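PDB 5GIV: carboxypeptidase 1 from Deinococcus radiodurans str. R1, which probably acts as a broad-specificity M32 metallocarboxypeptidase, using one zinc ion per subunit to release amino acids one by one from the C-terminus of peptides. Local coordinates for residues A[426-431]-A[483-489]. Coordinates in Å, arbitrary orientation, origin at the centre of the assembly. Residue numbers count along the deposited sequence, not the author numbering.
Sequences NVLSAQ and ALTAGPY
A glutamine side chain that mimics a peptide can dock a helix against the loop leading into another. Here 426-431 is mid-helix, while 483-485 runs extended (Leu484 and Thr485 at -52/127 and -146/140) and Ala486 (-78/-3) turns toward helix 487-501. In register, Leu428 faces Leu484 (CA-CA 6.9 Å), Gln431 Pro488 (5.3 Å) and Ala430 Tyr489 (4.9 Å). Among polar contacts, Gln431, t at chi1 and chi2, receives Thr485 N at OE1 (3.0 Å) and donates from NE2 to Ala483 O (2.9 Å); NE2 also bonds Thr480. Thr485 OG1 caps the helix, accepting from Gly487 N (3.0 Å). One water donates to Val427 O (3.0 Å) and Thr485 O (2.6 Å) and accepts from Tyr489 N (2.8 Å). Apolar contacts join Leu484 CD1 to Leu428 CD2 (3.2 Å) and Val427 CG1 (3.5 Å), and set Ala430 CB against Tyr489 CA (3.5 Å). Tyr489 turns a ring face to Val427 CA, a CH-pi contact 4.2 Å from the centroid; its OH and Asn426 ND2 both bond Asn358. Side chain to side chain, Asn426 lies about 5 Å from zinc ligand Glu296, placing helix 420-439 near the HExxH site of this helical M32 fold.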
loop_
_atom_site.group_PDB
_atom_site.type_symbol
_atom_site.label_atom_id
_atom_site.label_comp_id
_atom_site.label_asym_id
_atom_site.label_seq_id
_atom_site.Cartn_x
_atom_site.Cartn_y
_atom_site.Cartn_z
ATOM N N ASN A 426 30.432 -5.012 -1.517
ATOM C CA ASN A 426 31.300 -5.268 -0.373
ATOM C C ASN A 426 32.626 -4.529 -0.528
ATOM O O ASN A 426 33.127 -3.907 0.422
ATOM C CB ASN A 426 31.546 -6.768 -0.216
ATOM C CG ASN A 426 30.404 -7.485 0.468
ATOM O OD1 ASN A 426 29.679 -6.905 1.283
ATOM N ND2 ASN A 426 30.264 -8.775 0.170
ATOM N N VAL A 427 33.225 -4.610 -1.719
ATOM C CA VAL A 427 34.500 -3.944 -1.955
ATOM C C VAL A 427 34.345 -2.437 -1.782
ATOM O O VAL A 427 35.071 -1.799 -1.007
ATOM C CB VAL A 427 35.032 -4.298 -3.356
ATOM C CG1 VAL A 427 36.307 -3.544 -3.650
ATOM C CG2 VAL A 427 35.249 -5.799 -3.483
ATOM N N LEU A 428 33.362 -1.854 -2.473
ATOM C CA LEU A 428 33.214 -0.405 -2.476
ATOM C C LEU A 428 32.839 0.144 -1.105
ATOM O O LEU A 428 33.151 1.302 -0.804
ATOM C CB LEU A 428 32.177 0.005 -3.519
ATOM C CG LEU A 428 32.620 -0.088 -4.977
ATOM C CD1 LEU A 428 31.496 0.327 -5.906
ATOM C CD2 LEU A 428 33.851 0.786 -5.214
ATOM N N SER A 429 32.201 -0.663 -0.254
ATOM C CA SER A 429 31.790 -0.169 1.059
ATOM C C SER A 429 32.986 0.348 1.855
ATOM O O SER A 429 32.931 1.440 2.433
ATOM C CB SER A 429 31.053 -1.265 1.837
ATOM O OG SER A 429 31.910 -2.331 2.202
ATOM N N ALA A 430 34.077 -0.427 1.896
ATOM C CA ALA A 430 35.276 0.008 2.614
ATOM C C ALA A 430 36.002 1.138 1.890
ATOM O O ALA A 430 36.606 2.001 2.539
ATOM C CB ALA A 430 36.225 -1.170 2.828
ATOM N N GLN A 431 35.983 1.133 0.555
ATOM C CA GLN A 431 36.629 2.199 -0.204
ATOM C C GLN A 431 35.933 3.530 0.046
ATOM O O GLN A 431 36.588 4.546 0.302
ATOM C CB GLN A 431 36.639 1.843 -1.694
ATOM C CG GLN A 431 37.344 2.839 -2.616
ATOM C CD GLN A 431 37.598 2.262 -4.019
ATOM O OE1 GLN A 431 37.529 1.051 -4.220
ATOM N NE2 GLN A 431 37.884 3.137 -4.990
ATOM N N ALA A 483 40.030 4.397 -8.819
ATOM C CA ALA A 483 39.050 3.464 -9.344
ATOM C C ALA A 483 38.808 2.336 -8.338
ATOM O O ALA A 483 39.472 2.231 -7.297
ATOM C CB ALA A 483 39.521 2.905 -10.688
ATOM N N LEU A 484 37.865 1.460 -8.672
ATOM C CA LEU A 484 37.544 0.334 -7.810
ATOM C C LEU A 484 38.800 -0.448 -7.449
ATOM O O LEU A 484 39.583 -0.824 -8.323
ATOM C CB LEU A 484 36.525 -0.570 -8.510
ATOM C CG LEU A 484 36.138 -1.901 -7.866
ATOM C CD1 LEU A 484 35.528 -1.676 -6.504
ATOM C CD2 LEU A 484 35.141 -2.634 -8.762
ATOM N N THR A 485 39.012 -0.655 -6.150
ATOM C CA THR A 485 40.134 -1.456 -5.688
ATOM C C THR A 485 39.741 -2.207 -4.424
ATOM O O THR A 485 39.090 -1.648 -3.541
ATOM C CB THR A 485 41.385 -0.599 -5.423
ATOM O OG1 THR A 485 42.353 -1.369 -4.692
ATOM C CG2 THR A 485 41.033 0.642 -4.628
ATOM N N ALA A 486 40.178 -3.459 -4.327
ATOM C CA ALA A 486 39.940 -4.270 -3.142
ATOM C C ALA A 486 40.868 -3.916 -1.995
ATOM O O ALA A 486 40.724 -4.481 -0.905
ATOM C CB ALA A 486 40.113 -5.754 -3.468
ATOM N N GLY A 487 41.799 -2.990 -2.205
ATOM C CA GLY A 487 42.776 -2.664 -1.199
ATOM C C GLY A 487 42.142 -2.293 0.121
ATOM O O GLY A 487 42.340 -2.962 1.136
ATOM N N PRO A 488 41.368 -1.205 0.131
ATOM C CA PRO A 488 40.756 -0.770 1.400
ATOM C C PRO A 488 39.902 -1.852 2.032
ATOM O O PRO A 488 39.881 -1.994 3.262
ATOM C CB PRO A 488 39.932 0.461 0.985
ATOM C CG PRO A 488 40.580 0.936 -0.292
ATOM C CD PRO A 488 41.050 -0.301 -0.987
ATOM N N TYR A 489 39.208 -2.632 1.199
ATOM C CA TYR A 489 38.374 -3.725 1.686
ATOM C C TYR A 489 39.203 -4.788 2.391
ATOM O O TYR A 489 38.878 -5.196 3.510
ATOM C CB TYR A 489 37.593 -4.322 0.513
ATOM C CG TYR A 489 36.663 -5.470 0.845
ATOM C CD1 TYR A 489 35.653 -5.328 1.793
ATOM C CD2 TYR A 489 36.740 -6.675 0.144
ATOM C CE1 TYR A 489 34.785 -6.372 2.075
ATOM C CE2 TYR A 489 35.875 -7.721 0.414
ATOM C CZ TYR A 489 34.895 -7.563 1.377
ATOM O OH TYR A 489 34.027 -8.593 1.641
HETATM O O HOH W 1 38.076 -1.546 -1.156
#